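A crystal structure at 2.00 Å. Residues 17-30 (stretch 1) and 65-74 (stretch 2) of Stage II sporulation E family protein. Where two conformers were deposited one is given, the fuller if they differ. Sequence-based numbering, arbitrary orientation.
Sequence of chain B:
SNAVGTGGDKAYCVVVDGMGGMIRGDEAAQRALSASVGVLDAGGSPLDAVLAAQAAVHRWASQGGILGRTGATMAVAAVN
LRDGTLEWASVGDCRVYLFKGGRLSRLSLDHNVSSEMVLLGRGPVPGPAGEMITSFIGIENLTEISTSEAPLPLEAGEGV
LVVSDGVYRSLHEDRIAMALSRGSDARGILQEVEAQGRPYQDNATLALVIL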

# COMPACT_ATOMS: atom_id res chain seq x y z
N ASP B 17 1.45 -1.87 -13.47
CA ASP B 17 2.54 -1.41 -14.33
C ASP B 17 2.10 -0.66 -15.57
O ASP B 17 1.17 -1.08 -16.26
CB ASP B 17 3.48 -2.56 -14.70
CG ASP B 17 4.74 -2.56 -13.85
OD1 ASP B 17 4.95 -3.54 -13.10
OD2 ASP B 17 5.48 -1.58 -13.93
N GLY B 18 2.75 0.46 -15.86
CA GLY B 18 2.40 1.22 -17.05
C GLY B 18 2.71 0.40 -18.28
O GLY B 18 3.57 -0.49 -18.24
N MSE B 19 2.04 0.70 -19.39
CA MSE B 19 2.27 -0.05 -20.61
C MSE B 19 3.43 0.68 -21.27
O MSE B 19 3.26 1.79 -21.79
CB MSE B 19 1.06 0.04 -21.55
CG MSE B 19 -0.26 -0.54 -21.02
SE MSE B 19 -0.35 -2.39 -21.45
CE MSE B 19 -0.82 -2.28 -23.34
N GLY B 20 4.58 0.03 -21.32
CA GLY B 20 5.80 0.69 -21.74
C GLY B 20 5.87 0.92 -23.24
O GLY B 20 6.67 1.73 -23.71
N GLY B 21 5.04 0.20 -23.99
CA GLY B 21 5.01 0.36 -25.44
C GLY B 21 4.23 1.59 -25.86
O GLY B 21 4.20 1.94 -27.04
N MSE B 22 3.64 2.27 -24.89
CA MSE B 22 2.76 3.39 -25.16
C MSE B 22 3.24 4.59 -24.38
O MSE B 22 4.29 4.55 -23.76
CB MSE B 22 1.34 3.02 -24.77
CG MSE B 22 0.76 2.00 -25.73
SE MSE B 22 -0.64 0.97 -24.96
CE MSE B 22 -2.04 2.20 -25.19
N ILE B 23 2.47 5.68 -24.42
CA ILE B 23 2.96 6.93 -23.86
C ILE B 23 2.55 7.13 -22.40
O ILE B 23 1.50 6.65 -21.96
CB ILE B 23 2.53 8.15 -24.69
CG1 ILE B 23 1.03 8.40 -24.54
CG2 ILE B 23 2.91 7.98 -26.15
CD1 ILE B 23 0.69 9.87 -24.60
N ARG B 24 3.44 7.78 -21.65
CA ARG B 24 3.18 8.19 -20.27
C ARG B 24 2.69 7.03 -19.41
O ARG B 24 1.77 7.18 -18.60
CB ARG B 24 2.23 9.39 -20.24
CG ARG B 24 2.82 10.61 -20.98
CD ARG B 24 1.83 11.76 -21.13
NE ARG B 24 1.60 12.48 -19.88
CZ ARG B 24 0.76 13.50 -19.75
NH1 ARG B 24 0.61 14.10 -18.57
NH2 ARG B 24 0.07 13.92 -20.80
N GLY B 25 3.32 5.87 -19.58
CA GLY B 25 2.94 4.68 -18.84
C GLY B 25 3.00 4.85 -17.33
O GLY B 25 2.12 4.39 -16.61
N ASP B 26 4.04 5.52 -16.83
CA ASP B 26 4.18 5.71 -15.39
C ASP B 26 3.08 6.59 -14.81
O ASP B 26 2.60 6.33 -13.71
CB ASP B 26 5.56 6.30 -15.06
CG ASP B 26 6.65 5.23 -14.99
OD1 ASP B 26 6.37 4.05 -15.31
OD2 ASP B 26 7.79 5.57 -14.60
N GLU B 27 2.68 7.63 -15.54
CA GLU B 27 1.58 8.48 -15.11
C GLU B 27 0.25 7.74 -15.12
O GLU B 27 -0.58 7.95 -14.25
CB GLU B 27 1.50 9.74 -15.98
CG GLU B 27 2.69 10.67 -15.79
CD GLU B 27 2.64 11.87 -16.73
OE1 GLU B 27 1.83 12.78 -16.47
OE2 GLU B 27 3.39 11.89 -17.72
N ALA B 28 0.03 6.88 -16.12
CA ALA B 28 -1.17 6.03 -16.12
C ALA B 28 -1.18 5.10 -14.91
O ALA B 28 -2.20 4.93 -14.25
CB ALA B 28 -1.23 5.20 -17.40
N ALA B 29 -0.03 4.47 -14.66
CA ALA B 29 0.09 3.55 -13.54
C ALA B 29 -0.17 4.27 -12.22
O ALA B 29 -0.81 3.70 -11.33
CB ALA B 29 1.47 2.90 -13.53
N GLN B 30 0.29 5.51 -12.09
CA GLN B 30 0.03 6.27 -10.86
C GLN B 30 -1.46 6.45 -10.60
O GLN B 30 -1.91 6.32 -9.47
CB GLN B 30 0.73 7.63 -10.89
CG GLN B 30 2.23 7.52 -10.76
CD GLN B 30 2.95 8.76 -11.21
OE1 GLN B 30 2.32 9.76 -11.59
NE2 GLN B 30 4.27 8.71 -11.19
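Stretch 2 (65-74) GILGRTGATM

Stretch 2 runs antiparallel to stretch 1, so that Thr73 lies beside Asp17, Ala72 beside Gly18 and Thr70 near Ile23. It comes out of a helix at Gly65, whose positive phi closes a Schellman motif, passes through a type II turn from Ile66 to Arg69 held by Arg69 N to Ile66 O at 2.8 Å, and straightens into a strand at Ala72. Gly68 sits in that turn at phi 89°, a backbone that calls for glycine.

Backbone pairing carries most of the register. Asp17 and Thr73 form a hydrogen-bonded antiparallel pair, with Asp17 N to Thr73 O and Thr73 N to Asp17 O both at 2.9 Å. Gly18 and Ala72 make the next, non-hydrogen-bonded pair, their CA atoms 4.1 Å apart. Here Gly18 has no room for a side chain: an ideal CB would clash with Gly25 O, where the following helix begins. Met19 N then donates to Gly71 O at 2.8 Å. Gly71 is nearly fully extended, with phi and psi close to 180°. Beyond it the chains part around the type I turn from Met19 to Met22 and meet again where Ile23 N donates to Arg69 O at 3.2 Å.

A side-chain hydroxyl and a water complete the polar contact. Thr70, with chi1 in t, donates from OG1 to Ile23 O at 2.7 Å, tying the loop down just before the helix. Water 1 fills the gap left by the diverging backbones: it accepts from Gly71 N at 3.0 Å and lies within hydrogen-bonding distance of Met19 O at 3.0 Å and Ile23 O at 2.9 Å.

Two apolar side-chain pairs join the stretches, one of alanines and one of isoleucines: Ala29 CB meets Ala72 CB at 4.3 Å, and at the other end Ile23 CD1 touches Ile66 CG2 at 3.4 Å. Met19 SE lies 3.7 Å from Thr73 CG2. Other van der Waals contacts set carbon against oxygen. From the helix, Ala28 CB rests 3.5 Å from Thr70 OG1 and 3.6 Å from Gly71 O, while Met22, its CB directed toward stretch 2, brings CE to 3.0 Å from Gly68 O, a close approach.

One charged pair stays within stretch 1. Arg24, at the N-cap position, bonds Glu27 through NE to OE2 at 2.9 Å and NH1 to OE1 at 2.8 Å, a salt bridge that fixes the guanidinium while Arg24 CD remains 4.1 Å from Ile66 CD1. The contact as a whole buries 645 Å², counting both sides.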

# COMPACT_ATOMS: atom_id res chain seq x y z
N GLY B 65 -6.11 14.20 -24.34
CA GLY B 65 -6.30 13.89 -25.75
C GLY B 65 -5.63 12.60 -26.20
O GLY B 65 -5.49 12.33 -27.39
N ILE B 66 -5.14 11.84 -25.22
CA ILE B 66 -4.46 10.56 -25.40
C ILE B 66 -5.23 9.23 -25.21
O ILE B 66 -4.60 8.19 -25.03
CB ILE B 66 -3.08 10.52 -24.72
CG1 ILE B 66 -3.19 10.81 -23.23
CG2 ILE B 66 -2.14 11.51 -25.38
CD1 ILE B 66 -1.85 10.70 -22.52
N LEU B 67 -6.56 9.27 -25.05
CA LEU B 67 -7.30 8.06 -24.70
C LEU B 67 -6.97 6.89 -25.62
O LEU B 67 -6.99 7.02 -26.84
CB LEU B 67 -8.81 8.31 -24.75
CG LEU B 67 -9.69 7.10 -24.42
CD1 LEU B 67 -9.43 6.60 -23.01
CD2 LEU B 67 -11.17 7.45 -24.60
N GLY B 68 -6.66 5.74 -25.02
CA GLY B 68 -6.35 4.55 -25.79
C GLY B 68 -4.89 4.45 -26.14
O GLY B 68 -4.42 3.41 -26.59
N ARG B 69 -4.16 5.55 -25.99
CA ARG B 69 -2.73 5.57 -26.28
C ARG B 69 -1.82 5.48 -25.06
O ARG B 69 -0.58 5.51 -25.19
CB ARG B 69 -2.39 6.78 -27.16
CG ARG B 69 -2.98 6.69 -28.56
CD ARG B 69 -2.21 7.58 -29.53
NE ARG B 69 -2.38 8.99 -29.23
CZ ARG B 69 -1.52 9.94 -29.60
NH1 ARG B 69 -1.77 11.20 -29.28
NH2 ARG B 69 -0.43 9.63 -30.27
N THR B 70 -2.42 5.37 -23.88
CA THR B 70 -1.68 5.28 -22.63
C THR B 70 -2.47 4.29 -21.75
O THR B 70 -3.69 4.18 -21.86
CB THR B 70 -1.58 6.66 -21.92
OG1 THR B 70 -0.89 6.53 -20.66
CG2 THR B 70 -2.96 7.24 -21.68
N GLY B 71 -1.80 3.57 -20.87
CA GLY B 71 -2.52 2.61 -20.06
C GLY B 71 -1.64 1.86 -19.09
O GLY B 71 -0.43 2.06 -19.06
N ALA B 72 -2.26 0.98 -18.29
CA ALA B 72 -1.51 0.18 -17.34
C ALA B 72 -2.16 -1.18 -17.25
O ALA B 72 -3.31 -1.35 -17.65
CB ALA B 72 -1.50 0.87 -15.96
N THR B 73 -1.44 -2.16 -16.70
CA THR B 73 -2.03 -3.46 -16.41
C THR B 73 -1.96 -3.60 -14.90
O THR B 73 -1.16 -2.91 -14.26
CB THR B 73 -1.24 -4.61 -17.06
OG1 THR B 73 0.13 -4.54 -16.64
CG2 THR B 73 -1.29 -4.49 -18.57
N MSE B 74 -2.81 -4.43 -14.31
CA MSE B 74 -2.78 -4.55 -12.86
C MSE B 74 -3.39 -5.86 -12.40
O MSE B 74 -4.14 -6.50 -13.13
CB MSE B 74 -3.54 -3.37 -12.23
CG MSE B 74 -5.04 -3.40 -12.51
SE MSE B 74 -5.96 -1.88 -11.72
CE MSE B 74 -5.70 -2.33 -9.84
O HOH W 1 1.10 3.83 -21.50